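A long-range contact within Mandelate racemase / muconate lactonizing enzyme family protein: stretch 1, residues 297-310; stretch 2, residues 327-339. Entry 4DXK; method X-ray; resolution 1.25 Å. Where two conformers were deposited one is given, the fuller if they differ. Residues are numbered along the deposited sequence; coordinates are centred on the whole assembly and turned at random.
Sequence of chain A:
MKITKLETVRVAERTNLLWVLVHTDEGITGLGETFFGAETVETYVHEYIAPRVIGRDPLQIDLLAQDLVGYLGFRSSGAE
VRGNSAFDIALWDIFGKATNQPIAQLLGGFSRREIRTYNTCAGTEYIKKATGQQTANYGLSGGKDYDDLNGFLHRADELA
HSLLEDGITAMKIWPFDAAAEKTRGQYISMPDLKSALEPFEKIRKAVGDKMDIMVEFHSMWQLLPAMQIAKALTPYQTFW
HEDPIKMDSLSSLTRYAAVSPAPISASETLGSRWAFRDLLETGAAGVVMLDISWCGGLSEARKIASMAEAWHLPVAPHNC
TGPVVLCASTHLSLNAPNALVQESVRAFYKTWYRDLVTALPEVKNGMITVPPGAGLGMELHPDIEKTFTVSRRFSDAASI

Stretch 1, residues 297-310: GLSEARKIASMAEA
Stretch 2, residues 327-339: CASTHLSLNAPNA

Two helices lie side by side, running in nearly the same direction: their axes are inclined by 30° (signed crossing angle -30°) and come within 11.0 Å. Stretch 1 is helical throughout its well-defined part, with i to i+4 backbone bonds such as Ala-301 N to Gly-297 O at 2.9 Å. In stretch 2 the helix lasts to Asn-335; Ala-336 (phi/psi -66/120) leaves it, and a type I turn from Ala-336 to Ala-339 follows, closed by Ala-339 N to Ala-336 O at 3.0 Å. The register pairs Arg-302 with Leu-332 (CA to CA 7.1 Å), Ala-305 with Ala-336 (CA to CA 6.8 Å) and Glu-309 with Asn-338 (CA to CA 6.1 Å).

At Gly-297, phi/psi of 89/-176 would jam a CB against the preceding carbonyl oxygen, so the backbone itself calls for glycine. Leu-298 (chi1 m, chi2 t) starts sideways, but its long side chain reaches the second helix: CD1 lies 4.2 Å from Ala-328 CB, and CD2 lies 4.1 Å from Leu-332 CB. The small Ala-328 leaves room for this branched end.

One turn on, Ala-301 points toward stretch 2, and its CB packs 3.9 Å from Leu-332 CD2. Leu-332 (chi1 t, chi2 p) also places CD1 4.1 Å from Arg-302 CA, so its two methyls touch adjacent residues of the first helix. Arg-302 (chi1 p, chi2 t, chi3 t) has its CB sideways and its end leading away, which lets the charged group leave this apolar patch.

Ala-305 meets Ala-336 CB to CB at 4.2 Å, a methyl contact between two short side chains. Its carbonyl has a second role: Asn-338 ND2 donates to Ala-305 O at 3.0 Å, with an N-H...O angle of 135°. Ala-305 O also accepts the helical bond from Glu-309 N, at 3.1 Å. Asn-338 (phi/psi -95/15, chi1 p, chi2 -32°) suits this place because its amide can donate to the backbone while its OD1 accepts from water.

The methyl of Ala-308 sits 3.8 Å from Asn-338 ND2. Glu-309 N is 3.4 Å from Asn-338 ND2, but both are donors and no bond forms. Glu-309 extends with chi1 t, chi2 t and chi3 8°, bringing OE2 to 3.8 Å from Pro-337 CB. A water donates to Glu-309 OE1 at 2.8 Å and to Asn-338 OD1 at 2.7 Å, bridging two acceptors. The contact, which buries 421 Å² in all, thus passes from apolar packing to a polar end.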

ATOM      1  N   GLY A 297      21.221  23.496  12.363  1.00  7.59           N
ATOM      2  CA  GLY A 297      22.324  23.507  13.309  1.00  8.41           C
ATOM      3  C   GLY A 297      22.757  22.126  13.742  1.00  7.39           C
ATOM      4  O   GLY A 297      22.248  21.103  13.264  1.00  8.18           O
ATOM      5  N   LEU A 298      23.702  22.095  14.671  1.00  8.21           N
ATOM      6  CA  LEU A 298      24.080  20.842  15.304  1.00  7.54           C
ATOM      7  C   LEU A 298      22.880  20.223  16.015  1.00  7.21           C
ATOM      8  O   LEU A 298      22.783  19.004  16.117  1.00  7.79           O
ATOM      9  CB  LEU A 298      25.224  21.059  16.297  1.00  8.32           C
ATOM     10  CG  LEU A 298      26.608  21.217  15.673  1.00  7.77           C
ATOM     11  CD1 LEU A 298      27.600  21.819  16.663  1.00 11.76           C
ATOM     12  CD2 LEU A 298      27.128  19.888  15.152  1.00 11.51           C
ATOM     13  N   SER A 299      21.964  21.053  16.509  1.00  7.58           N
ATOM     14  CA  SER A 299      20.784  20.549  17.212  1.00  8.43           C
ATOM     15  C   SER A 299      19.910  19.664  16.319  1.00  7.30           C
ATOM     16  O   SER A 299      19.561  18.544  16.701  1.00  8.75           O
ATOM     17  CB  SER A 299      19.979  21.696  17.822  1.00  7.91           C
ATOM     18  OG  SER A 299      20.739  22.285  18.876  1.00  8.40           O
ATOM     19  N   GLU A 300      19.552  20.133  15.125  1.00  7.02           N
ATOM     20  CA  GLU A 300      18.803  19.261  14.223  1.00  7.20           C
ATOM     21  C   GLU A 300      19.690  18.155  13.679  1.00  6.74           C
ATOM     22  O   GLU A 300      19.244  17.007  13.592  1.00  7.34           O
ATOM     23  CB  GLU A 300      18.138  20.029  13.073  1.00  7.08           C
ATOM     24  CG  GLU A 300      16.945  20.858  13.523  1.00  8.64           C
ATOM     25  CD  GLU A 300      15.844  20.018  14.170  1.00  7.45           C
ATOM     26  OE1 GLU A 300      15.402  19.012  13.574  1.00  8.75           O
ATOM     27  OE2 GLU A 300      15.393  20.381  15.278  1.00  9.23           O
ATOM     28  N   ALA A 301      20.940  18.468  13.333  1.00  6.98           N
ATOM     29  CA  ALA A 301      21.818  17.493  12.700  1.00  7.70           C
ATOM     30  C   ALA A 301      22.054  16.267  13.562  1.00  7.86           C
ATOM     31  O   ALA A 301      22.075  15.143  13.056  1.00  7.70           O
ATOM     32  CB  ALA A 301      23.129  18.131  12.306  1.00  7.76           C
ATOM     33  N   ARG A 302      22.249  16.463  14.865  1.00  7.18           N
ATOM     34  CA  ARG A 302      22.540  15.330  15.730  1.00  7.51           C
ATOM     35  C   ARG A 302      21.338  14.386  15.793  1.00  7.63           C
ATOM     36  O   ARG A 302      21.485  13.166  15.921  1.00  9.33           O
ATOM     37  CB  ARG A 302      22.993  15.792  17.135  1.00  8.26           C
ATOM     38  CG  ARG A 302      21.910  16.352  18.039  1.00  7.02           C
ATOM     39  CD  ARG A 302      22.526  17.175  19.159  1.00  7.68           C
ATOM     40  NE  ARG A 302      21.581  17.672  20.146  1.00  8.57           N
ATOM     41  CZ  ARG A 302      21.554  17.277  21.413  1.00 12.68           C
ATOM     42  NH1 ARG A 302      22.386  16.333  21.848  1.00 15.09           N
ATOM     43  NH2 ARG A 302      20.681  17.819  22.250  1.00 18.85           N
ATOM     44  N   LYS A 303      20.144  14.955  15.724  1.00  7.44           N
ATOM     45  CA  LYS A 303      18.919  14.174  15.803  1.00  7.70           C
ATOM     46  C   LYS A 303      18.651  13.482  14.465  1.00  8.34           C
ATOM     47  O   LYS A 303      18.170  12.348  14.431  1.00  8.93           O
ATOM     48  CB  LYS A 303      17.760  15.079  16.232  1.00  9.07           C
ATOM     49  CG  LYS A 303      18.003  15.688  17.612  1.00  8.94           C
ATOM     50  CD  LYS A 303      17.055  16.818  17.966  1.00  9.45           C
ATOM     51  CE  LYS A 303      17.560  17.525  19.227  1.00 10.67           C
ATOM     52  NZ  LYS A 303      16.664  18.655  19.598  1.00 13.37           N
ATOM     53  N   ILE A 304      18.955  14.159  13.364  1.00  7.33           N
ATOM     54  CA  ILE A 304      18.878  13.524  12.048  1.00  8.58           C
ATOM     55  C   ILE A 304      19.804  12.314  11.984  1.00  7.53           C
ATOM     56  O   ILE A 304      19.430  11.246  11.485  1.00  8.02           O
ATOM     57  CB  ILE A 304      19.217  14.534  10.931  1.00  7.41           C
ATOM     58  CG1 ILE A 304      18.109  15.588  10.816  1.00  8.19           C
ATOM     59  CG2 ILE A 304      19.420  13.823   9.597  1.00  9.46           C
ATOM     60  CD1 ILE A 304      18.552  16.888  10.167  1.00  9.21           C
ATOM     61  N   ALA A 305      21.009  12.468  12.514  1.00  7.56           N
ATOM     62  CA  ALA A 305      21.966  11.368  12.489  1.00  8.34           C
ATOM     63  C   ALA A 305      21.484  10.137  13.253  1.00  8.00           C
ATOM     64  O   ALA A 305      21.591   9.010  12.762  1.00  8.03           O
ATOM     65  CB  ALA A 305      23.317  11.824  13.017  1.00  9.21           C
ATOM     66  N   SER A 306      20.956  10.334  14.456  0.58  9.23           N
ATOM     67  CA  SER A 306      20.537   9.184  15.256  0.58  7.40           C
ATOM     68  C   SER A 306      19.307   8.503  14.665  0.58  9.68           C
ATOM     69  O   SER A 306      19.133   7.293  14.819  0.58  9.70           O
ATOM     70  CB  SER A 306      20.303   9.567  16.725  0.58  9.54           C
ATOM     71  OG  SER A 306      19.284  10.542  16.871  0.58  7.88           O
ATOM     72  N   MET A 307      18.467   9.281  13.988  0.58  9.65           N
ATOM     73  CA  MET A 307      17.307   8.745  13.282  0.58  7.39           C
ATOM     74  C   MET A 307      17.738   7.982  12.018  0.58  9.25           C
ATOM     75  O   MET A 307      17.178   6.926  11.710  0.58 11.99           O
ATOM     76  CB  MET A 307      16.319   9.873  12.962  0.58  6.83           C
ATOM     77  CG  MET A 307      15.059   9.427  12.219  0.58  7.13           C
ATOM     78  SD  MET A 307      13.895  10.764  11.864  0.58 10.92           S
ATOM     79  CE  MET A 307      14.648  12.091  12.823  0.58  6.75           C
ATOM     80  N   ALA A 308      18.732   8.484  11.289  1.00  8.23           N
ATOM     81  CA  ALA A 308      19.268   7.736  10.153  1.00  9.01           C
ATOM     82  C   ALA A 308      19.806   6.371  10.598  1.00  7.57           C
ATOM     83  O   ALA A 308      19.621   5.356   9.918  1.00  7.70           O
ATOM     84  CB  ALA A 308      20.338   8.541   9.448  1.00 10.17           C
ATOM     85  N   GLU A 309      20.446   6.342  11.762  1.00  7.80           N
ATOM     86  CA  GLU A 309      20.974   5.095  12.299  1.00  7.63           C
ATOM     87  C   GLU A 309      19.864   4.096  12.590  1.00  7.93           C
ATOM     88  O   GLU A 309      20.043   2.887  12.428  1.00  8.53           O
ATOM     89  CB  GLU A 309      21.827   5.373  13.545  1.00  9.63           C
ATOM     90  CG  GLU A 309      22.585   4.145  14.035  1.00 10.50           C
ATOM     91  CD  GLU A 309      23.508   4.415  15.211  1.00 14.25           C
ATOM     92  OE1 GLU A 309      23.478   5.527  15.768  1.00 12.80           O
ATOM     93  OE2 GLU A 309      24.268   3.493  15.574  1.00 18.47           O
ATOM     94  N   ALA A 310      18.701   4.602  13.002  1.00  8.51           N
ATOM     95  CA  ALA A 310      17.548   3.744  13.220  1.00  8.70           C
ATOM     96  C   ALA A 310      17.118   3.055  11.925  1.00  8.49           C
ATOM     97  O   ALA A 310      16.545   1.968  11.954  1.00  8.99           O
ATOM     98  CB  ALA A 310      16.379   4.525  13.834  1.00 11.05           C
ATOM     99  N   CYS A 327      34.736  22.458  10.837  1.00  9.00           N
ATOM    100  CA  CYS A 327      35.112  22.049  12.174  1.00  9.39           C
ATOM    101  C   CYS A 327      33.941  21.446  12.959  1.00  8.65           C
ATOM    102  O   CYS A 327      34.049  20.355  13.525  1.00  8.51           O
ATOM    103  CB  CYS A 327      35.719  23.229  12.929  1.00  8.75           C
ATOM    104  SG  CYS A 327      36.211  22.791  14.582  1.00 11.60           S
ATOM    105  N   ALA A 328      32.823  22.158  13.021  1.00  8.59           N
ATOM    106  CA  ALA A 328      31.663  21.657  13.751  1.00  8.94           C
ATOM    107  C   ALA A 328      31.147  20.342  13.148  1.00  8.42           C
ATOM    108  O   ALA A 328      30.684  19.448  13.868  1.00  9.00           O
ATOM    109  CB  ALA A 328      30.581  22.714  13.803  1.00 10.59           C
ATOM    110  N   SER A 329      31.239  20.216  11.826  1.00  8.03           N
ATOM    111  CA  SER A 329      30.839  18.969  11.182  1.00  9.36           C
ATOM    112  C   SER A 329      31.756  17.827  11.596  1.00  8.04           C
ATOM    113  O   SER A 329      31.312  16.681  11.754  1.00  8.45           O
ATOM    114  CB  SER A 329      30.853  19.108   9.665  1.00  9.74           C
ATOM    115  OG  SER A 329      29.904  20.077   9.246  1.00  9.75           O
ATOM    116  N   THR A 330      33.046  18.124  11.731  1.00  8.53           N
ATOM    117  CA  THR A 330      33.990  17.112  12.176  1.00  8.44           C
ATOM    118  C   THR A 330      33.672  16.656  13.602  1.00  7.93           C
ATOM    119  O   THR A 330      33.720  15.463  13.888  1.00  7.95           O
ATOM    120  CB  THR A 330      35.443  17.587  12.013  1.00  9.29           C
ATOM    121  OG1 THR A 330      35.672  17.942  10.641  1.00  9.76           O
ATOM    122  CG2 THR A 330      36.416  16.485  12.386  1.00 10.00           C
ATOM    123  N   HIS A 331      33.306  17.586  14.489  1.00  7.83           N
ATOM    124  CA  HIS A 331      32.851  17.187  15.832  1.00  8.47           C
ATOM    125  C   HIS A 331      31.671  16.213  15.742  1.00  7.59           C
ATOM    126  O   HIS A 331      31.641  15.180  16.411  1.00  8.02           O
ATOM    127  CB  HIS A 331      32.430  18.395  16.680  1.00  8.48           C
ATOM    128  CG  HIS A 331      33.573  19.189  17.227  1.00  8.07           C
ATOM    129  ND1 HIS A 331      34.194  18.880  18.419  1.00  9.09           N
ATOM    130  CD2 HIS A 331      34.204  20.284  16.743  1.00  7.89           C
ATOM    131  CE1 HIS A 331      35.161  19.751  18.643  1.00  8.93           C
ATOM    132  NE2 HIS A 331      35.187  20.616  17.642  1.00  8.59           N
ATOM    133  N   LEU A 332      30.683  16.544  14.920  1.00  8.01           N
ATOM    134  CA  LEU A 332      29.542  15.652  14.727  1.00  7.64           C
ATOM    135  C   LEU A 332      29.960  14.287  14.183  1.00  7.30           C
ATOM    136  O   LEU A 332      29.492  13.248  14.657  1.00  8.58           O
ATOM    137  CB  LEU A 332      28.526  16.301  13.800  1.00  9.20           C
ATOM    138  CG  LEU A 332      27.313  15.444  13.423  1.00  9.08           C
ATOM    139  CD1 LEU A 332      26.480  15.057  14.640  1.00 11.79           C
ATOM    140  CD2 LEU A 332      26.460  16.166  12.386  1.00 11.07           C
ATOM    141  N   SER A 333      30.877  14.295  13.227  1.00  7.79           N
ATOM    142  CA  SER A 333      31.361  13.065  12.617  1.00  8.73           C
ATOM    143  C   SER A 333      32.199  12.206  13.556  1.00  8.80           C
ATOM    144  O   SER A 333      32.283  11.005  13.351  1.00  9.64           O
ATOM    145  CB  SER A 333      32.154  13.383  11.353  1.00  8.89           C
ATOM    146  OG  SER A 333      31.286  13.852  10.339  1.00  9.50           O
ATOM    147  N   LEU A 334      32.838  12.803  14.561  1.00  7.91           N
ATOM    148  CA  LEU A 334      33.577  12.004  15.533  1.00  8.54           C
ATOM    149  C   LEU A 334      32.640  11.400  16.571  1.00  7.65           C
ATOM    150  O   LEU A 334      32.937  10.362  17.157  1.00  9.03           O
ATOM    151  CB  LEU A 334      34.672  12.826  16.220  1.00  8.92           C
ATOM    152  CG  LEU A 334      35.750  13.370  15.279  1.00  9.30           C
ATOM    153  CD1 LEU A 334      36.861  13.999  16.100  1.00 11.34           C
ATOM    154  CD2 LEU A 334      36.325  12.323  14.352  1.00 10.93           C
ATOM    155  N   ASN A 335      31.505  12.045  16.809  1.00  8.20           N
ATOM    156  CA  ASN A 335      30.536  11.519  17.756  1.00  8.47           C
ATOM    157  C   ASN A 335      29.572  10.485  17.166  1.00  7.45           C
ATOM    158  O   ASN A 335      29.365   9.422  17.737  1.00  7.87           O
ATOM    159  CB  ASN A 335      29.708  12.636  18.391  1.00  9.35           C
ATOM    160  CG  ASN A 335      28.490  12.097  19.079  1.00  9.70           C
ATOM    161  OD1 ASN A 335      27.374  12.169  18.536  1.00 10.89           O
ATOM    162  ND2 ASN A 335      28.689  11.483  20.231  1.00  9.96           N
ATOM    163  N   ALA A 336      28.942  10.811  16.043  1.00  8.28           N
ATOM    164  CA  ALA A 336      27.837   9.993  15.554  1.00  7.98           C
ATOM    165  C   ALA A 336      28.340   8.620  15.143  1.00  7.87           C
ATOM    166  O   ALA A 336      29.178   8.520  14.261  1.00  8.56           O
ATOM    167  CB  ALA A 336      27.154  10.671  14.389  1.00  9.92           C
ATOM    168  N   PRO A 337      27.829   7.545  15.766  1.00  8.44           N
ATOM    169  CA  PRO A 337      28.358   6.228  15.398  1.00  9.59           C
ATOM    170  C   PRO A 337      28.196   5.896  13.919  1.00  8.76           C
ATOM    171  O   PRO A 337      29.027   5.182  13.358  1.00  9.57           O
ATOM    172  CB  PRO A 337      27.554   5.269  16.286  1.00 11.46           C
ATOM    173  CG  PRO A 337      27.294   6.089  17.517  1.00 11.60           C
ATOM    174  CD  PRO A 337      26.987   7.475  16.975  1.00  9.56           C
ATOM    175  N   ASN A 338      27.173   6.446  13.273  1.00  8.74           N
ATOM    176  CA  ASN A 338      26.924   6.172  11.860  1.00  8.45           C
ATOM    177  C   ASN A 338      27.513   7.212  10.910  1.00  7.70           C
ATOM    178  O   ASN A 338      27.153   7.227   9.740  1.00  8.95           O
ATOM    179  CB  ASN A 338      25.423   6.004  11.581  1.00  8.69           C
ATOM    180  CG  ASN A 338      24.642   7.270  11.828  1.00  8.91           C
ATOM    181  OD1 ASN A 338      25.005   8.064  12.700  1.00  9.46           O
ATOM    182  ND2 ASN A 338      23.562   7.469  11.076  1.00  8.73           N
ATOM    183  N   ALA A 339      28.421   8.070  11.378  1.00  8.16           N
ATOM    184  CA  ALA A 339      29.112   8.964  10.439  1.00  8.40           C
ATOM    185  C   ALA A 339      30.055   8.147   9.554  1.00  7.98           C
ATOM    186  O   ALA A 339      30.882   7.378  10.049  1.00 10.07           O
ATOM    187  CB  ALA A 339      29.874  10.053  11.168  1.00  9.56           C
TER
HETATM  188  O   HOH W   1      23.981   8.257  15.232  1.00 19.18           O